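Local coordinates for glutamine cyclotransferase (Xanthomonas campestris, PDB 3MBR), which probably catalyses cyclisation of N-terminal glutamine residues of peptides to pyroglutamate, and binds a calcium ion within its beta-propeller, at residues 35-38 against 43-46; 45-50 against 55-60; 89-92 against 97-100; 102-107 against 125-130. The protein carries 1 engineered substitution. All coordinates share one frame; numbering follows the deposited sequence.

Overall arrangement
The chain is a five-bladed beta-propeller carrying a calcium ion, and the four contacts follow one another round part of it. Contacts 1 and 2 belong to one blade: they share Val45 and Arg46 on strand 44-49, pair it with its two neighbours, and have centres 8 Å apart. Contact 3 is the outer hairpin of the next blade, linked to the first by Val45 CG2 lying 4.1 Å from Tyr90 OH. Contact 4 follows on in sequence, where the chain crosses into a third blade, its centre about 18 Å from that of contact 3. The Ser36 side chain of contact 1 lies about 9 Å from the calcium, that of the shared Val45 about 12 Å.

Contact 1 of 4, residues 35-38 against 43-46; sequences ESTG and SSVR
Glu35 and Arg46 exchange two backbone bonds, Glu35 N to Arg46 O at 2.9 Å and Arg46 N to Glu35 O at 2.8 Å. Thr37 and Ser44 make the second such pair, with Thr37 N 2.9 Å from Ser44 O and Ser44 N 3.1 Å from Thr37 O. Between them Ser36 and Val45 form a non-hydrogen-bonded pair, which CA-H...O contacts help to close. These pairs make the antiparallel hairpin of strands 32-37 and 44-49, the two middle strands of a four-stranded propeller blade. Hydroxyl chemistry adds a side-chain link: Ser44 OG donates to Thr37 OG1 at 2.6 Å, both oxygens being set between their own backbone N and carbonyl carbon (chi1 62° for Thr37, 78° for Ser44), which turns them to each other. On the same face Thr37 CG2 lies over one face of the Arg46 guanidinium, 3.6 Å from NE, the two side chains crossing nearly at right angles. Water completes the polar network. One molecule bridges Glu35 OE1 and Arg46 NH1, groups whose other partners include Thr23 and His17 for the acid and Asp18 for the arginine. A second donates to Ser36 OG, Thr37 O and Ser44 O; Ser36 OG also bonds to Ala68 O.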
loop_
_atom_site.group_PDB
_atom_site.type_symbol
_atom_site.label_atom_id
_atom_site.label_comp_id
_atom_site.label_asym_id
_atom_site.label_seq_id
_atom_site.Cartn_x
_atom_site.Cartn_y
_atom_site.Cartn_z
ATOM N N GLU A 35 -2.216 -8.260 4.636
ATOM C CA GLU A 35 -2.264 -8.116 3.200
ATOM C C GLU A 35 -3.691 -8.194 2.670
ATOM O O GLU A 35 -4.405 -9.155 3.048
ATOM C CB GLU A 35 -1.463 -9.253 2.560
ATOM C CG GLU A 35 -1.276 -9.103 1.059
ATOM C CD GLU A 35 -0.317 -10.175 0.507
ATOM O OE1 GLU A 35 0.142 -11.080 1.261
ATOM O OE2 GLU A 35 -0.015 -10.089 -0.699
ATOM N N SER A 36 -4.162 -7.240 1.880
ATOM C CA SER A 36 -5.489 -7.238 1.244
ATOM C C SER A 36 -5.341 -8.003 -0.074
ATOM O O SER A 36 -4.314 -7.826 -0.767
ATOM C CB SER A 36 -5.746 -5.634 0.917
ATOM O OG SER A 36 -7.083 -5.689 0.378
ATOM N N THR A 37 -6.264 -8.843 -0.445
ATOM C CA THR A 37 -6.181 -9.530 -1.745
ATOM C C THR A 37 -7.486 -9.293 -2.424
ATOM O O THR A 37 -8.538 -9.468 -1.804
ATOM C CB THR A 37 -5.762 -10.999 -1.601
ATOM O OG1 THR A 37 -6.692 -11.768 -0.840
ATOM C CG2 THR A 37 -4.443 -11.155 -0.944
ATOM N N GLY A 38 -7.429 -8.933 -3.725
ATOM C CA GLY A 38 -8.498 -8.261 -4.412
ATOM C C GLY A 38 -9.013 -9.134 -5.456
ATOM O O GLY A 38 -8.307 -9.504 -6.360
ATOM N N SER A 43 -12.416 -12.017 -1.994
ATOM C CA SER A 43 -11.551 -10.966 -1.556
ATOM C C SER A 43 -11.299 -11.168 -0.076
ATOM O O SER A 43 -12.220 -11.478 0.661
ATOM C CB SER A 43 -12.427 -9.805 -1.757
ATOM O OG SER A 43 -11.698 -8.744 -1.796
ATOM N N SER A 44 -10.095 -10.899 0.405
ATOM C CA SER A 44 -9.758 -11.241 1.773
ATOM C C SER A 44 -8.811 -10.257 2.372
ATOM O O SER A 44 -8.118 -9.488 1.681
ATOM C CB SER A 44 -9.043 -12.647 1.810
ATOM O OG SER A 44 -7.685 -12.674 1.437
ATOM N N VAL A 45 -8.699 -10.308 3.684
ATOM C CA VAL A 45 -7.608 -9.656 4.427
ATOM C C VAL A 45 -6.871 -10.759 5.153
ATOM O O VAL A 45 -7.509 -11.570 5.853
ATOM C CB VAL A 45 -8.181 -8.688 5.445
ATOM C CG1 VAL A 45 -7.086 -8.026 6.233
ATOM C CG2 VAL A 45 -8.954 -7.553 4.682
ATOM N N ARG A 46 -5.568 -10.814 4.993
ATOM C CA ARG A 46 -4.782 -11.968 5.499
ATOM C C ARG A 46 -3.796 -11.436 6.526
ATOM O O ARG A 46 -3.175 -10.387 6.293
ATOM C CB ARG A 46 -3.905 -12.596 4.412
ATOM C CG ARG A 46 -4.708 -13.159 3.215
ATOM C CD ARG A 46 -3.719 -13.535 2.134
ATOM N NE ARG A 46 -4.439 -14.115 1.023
ATOM C CZ ARG A 46 -3.859 -14.992 0.184
ATOM N NH1 ARG A 46 -2.541 -15.283 0.304
ATOM N NH2 ARG A 46 -4.577 -15.542 -0.787
HETATM O O HOH W 1 -0.261 -13.836 1.249
HETATM O O HOH W 2 -9.412 -7.582 0.171
#

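Contact 2 of 4, residues 45-50 against 55-60; sequences VRKVDL and ILQRAE
Lys47, extended throughout with CG anti to the backbone N (chi1 177°), passes obliquely across Gln57. Lys47 CB sits 3.9 Å from Gln57 CB; CG passes Leu56 CB more loosely at 4.4 Å; CD comes within 3.6 Å of Gln57 OE1, and NZ ends 4.0 Å from that same oxygen. The amide of Gln57 has its NE2 bonded to Ala93 O in the next blade. On the opposite face of the sheet, Ile55 CD1 rests 3.5 Å above the Arg46 guanidinium plane, towards its rim and on the side away from Thr37, so the group is sandwiched between two methyls. Arg58 runs beside Arg46 in the same direction, their planes 54° apart, with NH2 to NH2 at 3.8 Å; the repulsion of these like charges is probably eased by the salt bridge of Arg46 to Asp18. Further along, Leu56 CD1 packs on Asp49 CB. The backbone pairs are regular from Val45 with Ala59 to Lys47 N with Gln57 O, and then the register slips by one residue. Lys47 O takes a short bond from Leu56 N at 2.7 Å and a weak one from Gln57 N at 3.4 Å. Two residues facing one is a classic beta bulge, here in strand 55-60, the outermost strand of this propeller blade.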
loop_
_atom_site.group_PDB
_atom_site.type_symbol
_atom_site.label_atom_id
_atom_site.label_comp_id
_atom_site.label_asym_id
_atom_site.label_seq_id
_atom_site.Cartn_x
_atom_site.Cartn_y
_atom_site.Cartn_z
ATOM N N VAL A 45 -8.699 -10.308 3.684
ATOM C CA VAL A 45 -7.608 -9.656 4.427
ATOM C C VAL A 45 -6.871 -10.759 5.153
ATOM O O VAL A 45 -7.509 -11.570 5.853
ATOM C CB VAL A 45 -8.181 -8.688 5.445
ATOM C CG1 VAL A 45 -7.086 -8.026 6.233
ATOM C CG2 VAL A 45 -8.954 -7.553 4.682
ATOM N N ARG A 46 -5.568 -10.814 4.993
ATOM C CA ARG A 46 -4.782 -11.968 5.499
ATOM C C ARG A 46 -3.796 -11.436 6.526
ATOM O O ARG A 46 -3.175 -10.387 6.293
ATOM C CB ARG A 46 -3.905 -12.596 4.412
ATOM C CG ARG A 46 -4.708 -13.159 3.215
ATOM C CD ARG A 46 -3.719 -13.535 2.134
ATOM N NE ARG A 46 -4.439 -14.115 1.023
ATOM C CZ ARG A 46 -3.859 -14.992 0.184
ATOM N NH1 ARG A 46 -2.541 -15.283 0.304
ATOM N NH2 ARG A 46 -4.577 -15.542 -0.787
ATOM N N LYS A 47 -3.618 -12.162 7.632
ATOM C CA LYS A 47 -2.510 -11.934 8.545
ATOM C C LYS A 47 -1.471 -12.992 8.206
ATOM O O LYS A 47 -1.814 -14.175 8.228
ATOM C CB LYS A 47 -2.963 -12.094 9.983
ATOM C CG LYS A 47 -1.798 -11.939 10.981
ATOM C CD LYS A 47 -2.381 -12.236 12.433
ATOM C CE LYS A 47 -1.395 -12.120 13.469
ATOM N NZ LYS A 47 -2.044 -12.546 14.777
ATOM N N VAL A 48 -0.268 -12.567 7.916
ATOM C CA VAL A 48 0.748 -13.449 7.278
ATOM C C VAL A 48 2.024 -13.455 8.064
ATOM O O VAL A 48 2.491 -12.433 8.551
ATOM C CB VAL A 48 0.984 -13.032 5.793
ATOM C CG1 VAL A 48 2.056 -13.888 5.122
ATOM C CG2 VAL A 48 -0.320 -12.975 4.998
ATOM N N ASP A 49 2.542 -14.641 8.249
ATOM C CA ASP A 49 3.861 -14.824 8.867
ATOM C C ASP A 49 4.949 -14.401 7.863
ATOM O O ASP A 49 5.056 -14.916 6.753
ATOM C CB ASP A 49 4.055 -16.302 9.248
ATOM C CG ASP A 49 5.359 -16.537 9.906
ATOM O OD1 ASP A 49 6.267 -17.149 9.301
ATOM O OD2 ASP A 49 5.531 -15.973 11.009
ATOM N N LEU A 50 5.766 -13.414 8.235
ATOM C CA LEU A 50 6.805 -12.941 7.341
ATOM C C LEU A 50 7.747 -14.011 6.846
ATOM O O LEU A 50 8.060 -14.095 5.662
ATOM C CB LEU A 50 7.567 -11.794 8.061
ATOM C CG LEU A 50 8.815 -11.305 7.367
ATOM C CD1 LEU A 50 8.482 -10.612 5.989
ATOM C CD2 LEU A 50 9.674 -10.365 8.211
ATOM N N ILE A 55 -0.408 -18.051 5.829
ATOM C CA ILE A 55 -1.562 -17.314 6.363
ATOM C C ILE A 55 -1.866 -17.803 7.744
ATOM O O ILE A 55 -2.082 -19.028 7.970
ATOM C CB ILE A 55 -2.808 -17.472 5.456
ATOM C CG1 ILE A 55 -2.502 -16.944 4.023
ATOM C CG2 ILE A 55 -4.012 -16.710 6.027
ATOM C CD1 ILE A 55 -3.592 -17.400 3.039
ATOM N N LEU A 56 -1.845 -16.861 8.690
ATOM C CA LEU A 56 -2.167 -17.188 10.125
ATOM C C LEU A 56 -3.659 -16.993 10.433
ATOM O O LEU A 56 -4.226 -17.674 11.290
ATOM C CB LEU A 56 -1.311 -16.304 11.046
ATOM C CG LEU A 56 0.193 -16.439 10.759
ATOM C CD1 LEU A 56 0.972 -15.433 11.604
ATOM C CD2 LEU A 56 0.619 -17.819 11.157
ATOM N N GLN A 57 -4.280 -16.017 9.766
ATOM C CA GLN A 57 -5.665 -15.658 10.020
ATOM C C GLN A 57 -6.173 -14.964 8.759
ATOM O O GLN A 57 -5.371 -14.345 8.034
ATOM C CB GLN A 57 -5.651 -14.699 11.192
ATOM C CG GLN A 57 -6.897 -14.645 11.988
ATOM C CD GLN A 57 -6.801 -13.623 13.102
ATOM O OE1 GLN A 57 -5.760 -12.990 13.329
ATOM N NE2 GLN A 57 -7.895 -13.402 13.737
ATOM N N ARG A 58 -7.478 -15.013 8.482
ATOM C CA ARG A 58 -8.022 -14.309 7.317
ATOM C C ARG A 58 -9.473 -13.950 7.555
ATOM O O ARG A 58 -10.218 -14.601 8.336
ATOM C CB ARG A 58 -7.879 -15.110 6.035
ATOM C CG ARG A 58 -8.692 -16.326 5.901
ATOM C CD ARG A 58 -8.967 -16.469 4.406
ATOM N NE ARG A 58 -7.880 -17.081 3.664
ATOM C CZ ARG A 58 -7.657 -16.885 2.363
ATOM N NH1 ARG A 58 -8.443 -16.053 1.678
ATOM N NH2 ARG A 58 -6.653 -17.520 1.738
ATOM N N ALA A 59 -9.883 -12.914 6.884
ATOM C CA ALA A 59 -11.256 -12.480 6.925
ATOM C C ALA A 59 -11.663 -12.329 5.475
ATOM O O ALA A 59 -10.812 -11.977 4.648
ATOM C CB ALA A 59 -11.289 -11.145 7.603
ATOM N N GLU A 60 -12.918 -12.622 5.161
ATOM C CA GLU A 60 -13.521 -12.355 3.844
ATOM C C GLU A 60 -14.159 -10.958 3.861
ATOM O O GLU A 60 -14.907 -10.566 4.790
ATOM C CB GLU A 60 -14.463 -13.489 3.467
ATOM C CG GLU A 60 -13.703 -14.894 3.435
ATOM C CD GLU A 60 -12.330 -14.950 2.679
ATOM O OE1 GLU A 60 -12.155 -14.475 1.547
ATOM O OE2 GLU A 60 -11.415 -15.551 3.217
#

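Contact 3 of 4, residues 89-92 against 97-100; sequences VYDL and PRAR
Val89 faces two residues at once, Arg98 and Ala99, which makes this a classic beta bulge in the hairpin of strands 86-91 and 96-102, the outer pair of a propeller blade. The acceptor at its centre, Val89 O, takes Arg98 N at 2.7 Å and Ala99 N at 3.1 Å, both donors lying in the carbonyl plane, so that one oxygen satisfies two successive amides. Going the other way, Val89 N reaches Ala99 O at 2.8 Å; this bond is nearly straight at the hydrogen, yet the donor stands 40° above the carbonyl plane rather than on a lone pair. The CB atoms of Val89 and Ala99 lie on one face of the sheet.

Beyond the bulge Tyr90 and Pro97 form a non-hydrogen-bonded pair whose side chains diverge. Tyr90 CD2 still comes 3.6 Å from Pro97 N and 4.0 Å from Pro97 CD, and the phenol oxygen reaches past the proline to bond with Gln79 OE1 on the neighbouring strand 76-81. Asp91 and Arg98 carry opposite charges but do not form a salt bridge. Asp91 OD2 is held by Thr94 OG1 in the intervening turn, while Arg98 NH1 makes a weak bond to Thr96 O. Their flat groups are stacked instead, with planes 29° apart, and no guanidinium N-H points at OD2. Bends at chi2 (-47°) and chi3 bring the Arg98 guanidinium alongside Asp91, with Asp91 CB 3.5 Å above its plane and displaced towards the rim.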
loop_
_atom_site.group_PDB
_atom_site.type_symbol
_atom_site.label_atom_id
_atom_site.label_comp_id
_atom_site.label_asym_id
_atom_site.label_seq_id
_atom_site.Cartn_x
_atom_site.Cartn_y
_atom_site.Cartn_z
ATOM N N VAL A 89 -14.246 -1.232 8.707
ATOM C CA VAL A 89 -13.308 -1.204 9.824
ATOM C C VAL A 89 -13.448 -2.530 10.522
ATOM O O VAL A 89 -14.584 -2.891 10.886
ATOM C CB VAL A 89 -13.633 -0.028 10.830
ATOM C CG1 VAL A 89 -12.711 -0.067 12.039
ATOM C CG2 VAL A 89 -13.684 1.366 10.116
ATOM N N TYR A 90 -12.328 -3.224 10.724
ATOM C CA TYR A 90 -12.309 -4.498 11.415
ATOM C C TYR A 90 -11.657 -4.318 12.771
ATOM O O TYR A 90 -10.764 -3.486 12.899
ATOM C CB TYR A 90 -11.434 -5.540 10.630
ATOM C CG TYR A 90 -11.866 -5.825 9.228
ATOM C CD1 TYR A 90 -11.495 -5.002 8.200
ATOM C CD2 TYR A 90 -12.639 -6.936 8.919
ATOM C CE1 TYR A 90 -11.858 -5.251 6.890
ATOM C CE2 TYR A 90 -13.056 -7.212 7.556
ATOM C CZ TYR A 90 -12.630 -6.350 6.545
ATOM O OH TYR A 90 -12.927 -6.531 5.184
ATOM N N ASP A 91 -12.050 -5.143 13.746
ATOM C CA ASP A 91 -11.189 -5.287 14.934
ATOM C C ASP A 91 -9.946 -6.032 14.450
ATOM O O ASP A 91 -10.043 -7.101 13.828
ATOM C CB ASP A 91 -11.934 -6.133 15.954
ATOM C CG ASP A 91 -11.111 -6.452 17.173
ATOM O OD1 ASP A 91 -10.887 -5.507 17.973
ATOM O OD2 ASP A 91 -10.775 -7.653 17.383
ATOM N N LEU A 92 -8.775 -5.474 14.700
ATOM C CA LEU A 92 -7.543 -6.054 14.240
ATOM C C LEU A 92 -7.296 -7.452 14.780
ATOM O O LEU A 92 -6.927 -8.360 14.032
ATOM C CB LEU A 92 -6.421 -5.165 14.739
ATOM C CG LEU A 92 -5.426 -4.442 13.902
ATOM C CD1 LEU A 92 -4.299 -4.118 14.874
ATOM C CD2 LEU A 92 -4.916 -5.243 12.806
ATOM N N PRO A 97 -15.416 -7.683 11.062
ATOM C CA PRO A 97 -15.888 -6.366 10.737
ATOM C C PRO A 97 -16.722 -5.747 11.867
ATOM O O PRO A 97 -17.574 -6.394 12.524
ATOM C CB PRO A 97 -16.775 -6.601 9.449
ATOM C CG PRO A 97 -17.155 -8.059 9.553
ATOM C CD PRO A 97 -15.953 -8.729 10.167
ATOM N N ARG A 98 -16.446 -4.467 12.090
ATOM C CA ARG A 98 -17.091 -3.719 13.189
ATOM C C ARG A 98 -17.835 -2.496 12.790
ATOM O O ARG A 98 -18.753 -2.082 13.478
ATOM C CB ARG A 98 -16.007 -3.234 14.158
ATOM C CG ARG A 98 -15.355 -4.370 14.908
ATOM C CD ARG A 98 -16.403 -5.332 15.474
ATOM N NE ARG A 98 -15.964 -5.926 16.733
ATOM C CZ ARG A 98 -15.337 -7.087 16.802
ATOM N NH1 ARG A 98 -15.108 -7.733 15.681
ATOM N NH2 ARG A 98 -14.932 -7.599 17.961
ATOM N N ALA A 99 -17.453 -1.953 11.659
ATOM C CA ALA A 99 -18.073 -0.754 11.166
ATOM C C ALA A 99 -17.919 -0.596 9.692
ATOM O O ALA A 99 -17.065 -1.234 9.041
ATOM C CB ALA A 99 -17.530 0.503 11.909
ATOM N N ARG A 100 -18.703 0.342 9.139
ATOM C CA ARG A 100 -18.596 0.618 7.724
ATOM C C ARG A 100 -18.657 2.109 7.487
ATOM O O ARG A 100 -19.128 2.839 8.343
ATOM C CB ARG A 100 -19.708 -0.094 6.934
ATOM C CG ARG A 100 -21.105 0.419 7.209
ATOM C CD ARG A 100 -21.609 0.771 5.773
ATOM N NE ARG A 100 -22.872 1.413 5.810
ATOM C CZ ARG A 100 -23.079 2.732 5.875
ATOM N NH1 ARG A 100 -22.044 3.600 5.838
ATOM N NH2 ARG A 100 -24.352 3.176 5.962
#

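Contact 4 of 4, residues 102-107 against 125-130; sequences RYPGEG and VIRKLD
Arg127 reaches from strand 125-129 to the backbone of Pro104, and almost the whole contact is made by the end of this one side chain. Its CG is placed anti to the carbonyl carbon (chi1 -48°), and the chain then runs extended to NE, delivering the guanidinium end-on. NH1 and NH2 both donate to Pro104 O. Each modelled distance, Arg127 NH1 and Arg127 NH2 to Pro104 O, is 2.5 Å, so short that the exact lengths are doubtful; the fork itself is clear, because the oxygen lies only 5° out of the guanidinium plane. Seen from the acceptor the two donors differ: NH1 is in the carbonyl plane, whereas NH2 stands 36° above it.

Pro104 also offers its ring, with CD 3.6 Å from Arg127 NH1. Tyr103 CB lies 4.0 Å from Arg127 NH1, at the edge of the guanidinium and near its plane, and the Tyr103 ring is steeply inclined to the group. The phenol OH points elsewhere, accepting from Thr81 N in the preceding blade. Gly105 completes the rim through CA, 3.9 Å from Arg127 NH2.

The loop gripped here carries the chain from the outermost strand of one propeller blade, 96-102, to strand 109-112 of the next, so the arginine ties the crossover to the blade it enters. Since a single carbonyl oxygen brings only partial negative charge, the salt bridge from Arg127 NH2 to Asp121 OD2 probably does most to balance the cation, with Pro104 O and Asp121 OD2 together probably setting how the group is turned.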
loop_
_atom_site.group_PDB
_atom_site.type_symbol
_atom_site.label_atom_id
_atom_site.label_comp_id
_atom_site.label_asym_id
_atom_site.label_seq_id
_atom_site.Cartn_x
_atom_site.Cartn_y
_atom_site.Cartn_z
ATOM N N ARG A 102 -18.618 5.392 4.141
ATOM C CA ARG A 102 -18.769 5.658 2.707
ATOM C C ARG A 102 -17.947 6.831 2.345
ATOM O O ARG A 102 -17.738 7.727 3.170
ATOM C CB ARG A 102 -20.225 5.930 2.335
ATOM C CG ARG A 102 -20.924 4.694 1.775
ATOM C CD ARG A 102 -22.264 5.126 1.107
ATOM N NE ARG A 102 -23.389 4.170 1.183
ATOM C CZ ARG A 102 -23.433 3.014 1.861
ATOM N NH1 ARG A 102 -22.395 2.585 2.593
ATOM N NH2 ARG A 102 -24.545 2.277 1.807
ATOM N N TYR A 103 -17.402 6.825 1.132
ATOM C CA TYR A 103 -16.594 7.938 0.684
ATOM C C TYR A 103 -16.854 8.219 -0.797
ATOM O O TYR A 103 -17.306 7.332 -1.543
ATOM C CB TYR A 103 -15.097 7.664 0.932
ATOM C CG TYR A 103 -14.665 6.295 0.407
ATOM C CD1 TYR A 103 -14.350 6.112 -0.973
ATOM C CD2 TYR A 103 -14.595 5.197 1.241
ATOM C CE1 TYR A 103 -13.953 4.850 -1.484
ATOM C CE2 TYR A 103 -14.217 3.941 0.735
ATOM C CZ TYR A 103 -13.882 3.788 -0.600
ATOM O OH TYR A 103 -13.511 2.564 -1.071
ATOM N N PRO A 104 -16.616 9.481 -1.229
ATOM C CA PRO A 104 -16.709 9.745 -2.657
ATOM C C PRO A 104 -15.569 9.149 -3.524
ATOM O O PRO A 104 -14.415 9.144 -3.082
ATOM C CB PRO A 104 -16.659 11.281 -2.712
ATOM C CG PRO A 104 -15.970 11.723 -1.514
ATOM C CD PRO A 104 -16.125 10.647 -0.469
ATOM N N GLY A 105 -15.892 8.634 -4.726
ATOM C CA GLY A 105 -14.835 8.107 -5.643
ATOM C C GLY A 105 -14.380 6.654 -5.412
ATOM O O GLY A 105 -15.098 5.858 -4.775
ATOM N N GLU A 106 -13.174 6.316 -5.917
ATOM C CA GLU A 106 -12.661 4.964 -5.921
ATOM C C GLU A 106 -11.675 4.867 -4.747
ATOM O O GLU A 106 -11.120 5.845 -4.331
ATOM C CB GLU A 106 -11.912 4.672 -7.252
ATOM C CG GLU A 106 -12.879 4.438 -8.462
ATOM C CD GLU A 106 -12.204 3.952 -9.731
ATOM O OE1 GLU A 106 -10.930 3.793 -9.776
ATOM O OE2 GLU A 106 -12.966 3.741 -10.727
ATOM N N GLY A 107 -11.573 3.701 -4.165
ATOM C CA GLY A 107 -10.632 3.527 -3.053
ATOM C C GLY A 107 -9.495 2.709 -3.599
ATOM O O GLY A 107 -9.699 1.569 -4.128
ATOM N N VAL A 125 -4.437 13.675 -6.134
ATOM C CA VAL A 125 -4.731 14.351 -4.837
ATOM C C VAL A 125 -4.914 13.254 -3.756
ATOM O O VAL A 125 -5.928 12.497 -3.788
ATOM C CB VAL A 125 -5.996 15.177 -4.970
ATOM C CG1 VAL A 125 -6.392 15.774 -3.629
ATOM C CG2 VAL A 125 -5.773 16.236 -6.004
ATOM N N ILE A 126 -3.948 13.127 -2.855
ATOM C CA ILE A 126 -4.094 12.240 -1.682
ATOM C C ILE A 126 -4.935 12.937 -0.580
ATOM O O ILE A 126 -4.684 14.106 -0.203
ATOM C CB ILE A 126 -2.712 11.975 -1.098
ATOM C CG1 ILE A 126 -1.795 11.250 -2.096
ATOM C CG2 ILE A 126 -2.760 11.230 0.249
ATOM C CD1 ILE A 126 -0.487 11.166 -1.666
ATOM N N ARG A 127 -5.923 12.198 -0.096
ATOM C CA ARG A 127 -6.834 12.699 0.961
ATOM C C ARG A 127 -6.224 12.401 2.339
ATOM O O ARG A 127 -5.775 11.292 2.637
ATOM C CB ARG A 127 -8.194 12.046 0.835
ATOM C CG ARG A 127 -8.828 12.033 -0.597
ATOM C CD ARG A 127 -10.150 11.224 -0.633
ATOM N NE ARG A 127 -10.711 11.001 -1.980
ATOM C CZ ARG A 127 -11.839 10.337 -2.293
ATOM N NH1 ARG A 127 -12.688 9.863 -1.370
ATOM N NH2 ARG A 127 -12.174 10.176 -3.599
ATOM N N LYS A 128 -6.310 13.389 3.228
ATOM C CA LYS A 128 -5.868 13.180 4.621
ATOM C C LYS A 128 -7.145 13.042 5.470
ATOM O O LYS A 128 -8.014 13.935 5.444
ATOM C CB LYS A 128 -5.020 14.361 5.027
ATOM C CG LYS A 128 -4.278 14.290 6.335
ATOM C CD LYS A 128 -3.372 15.597 6.457
ATOM C CE LYS A 128 -2.439 15.617 7.637
ATOM N NZ LYS A 128 -2.007 17.049 8.004
ATOM N N LEU A 129 -7.266 11.931 6.192
ATOM C CA LEU A 129 -8.518 11.606 6.880
ATOM C C LEU A 129 -8.342 11.551 8.369
ATOM O O LEU A 129 -7.289 11.117 8.870
ATOM C CB LEU A 129 -9.034 10.234 6.409
ATOM C CG LEU A 129 -9.144 9.957 4.888
ATOM C CD1 LEU A 129 -9.665 8.517 4.674
ATOM C CD2 LEU A 129 -10.046 10.948 4.200
ATOM N N ASP A 130 -9.388 11.973 9.103
ATOM C CA ASP A 130 -9.387 11.780 10.484
ATOM C C ASP A 130 -9.598 10.266 10.798
ATOM O O ASP A 130 -10.553 9.701 10.282
ATOM C CB ASP A 130 -10.601 12.613 11.055
ATOM C CG ASP A 130 -10.762 12.381 12.534
ATOM O OD1 ASP A 130 -11.842 11.895 12.939
ATOM O OD2 ASP A 130 -9.779 12.691 13.258
#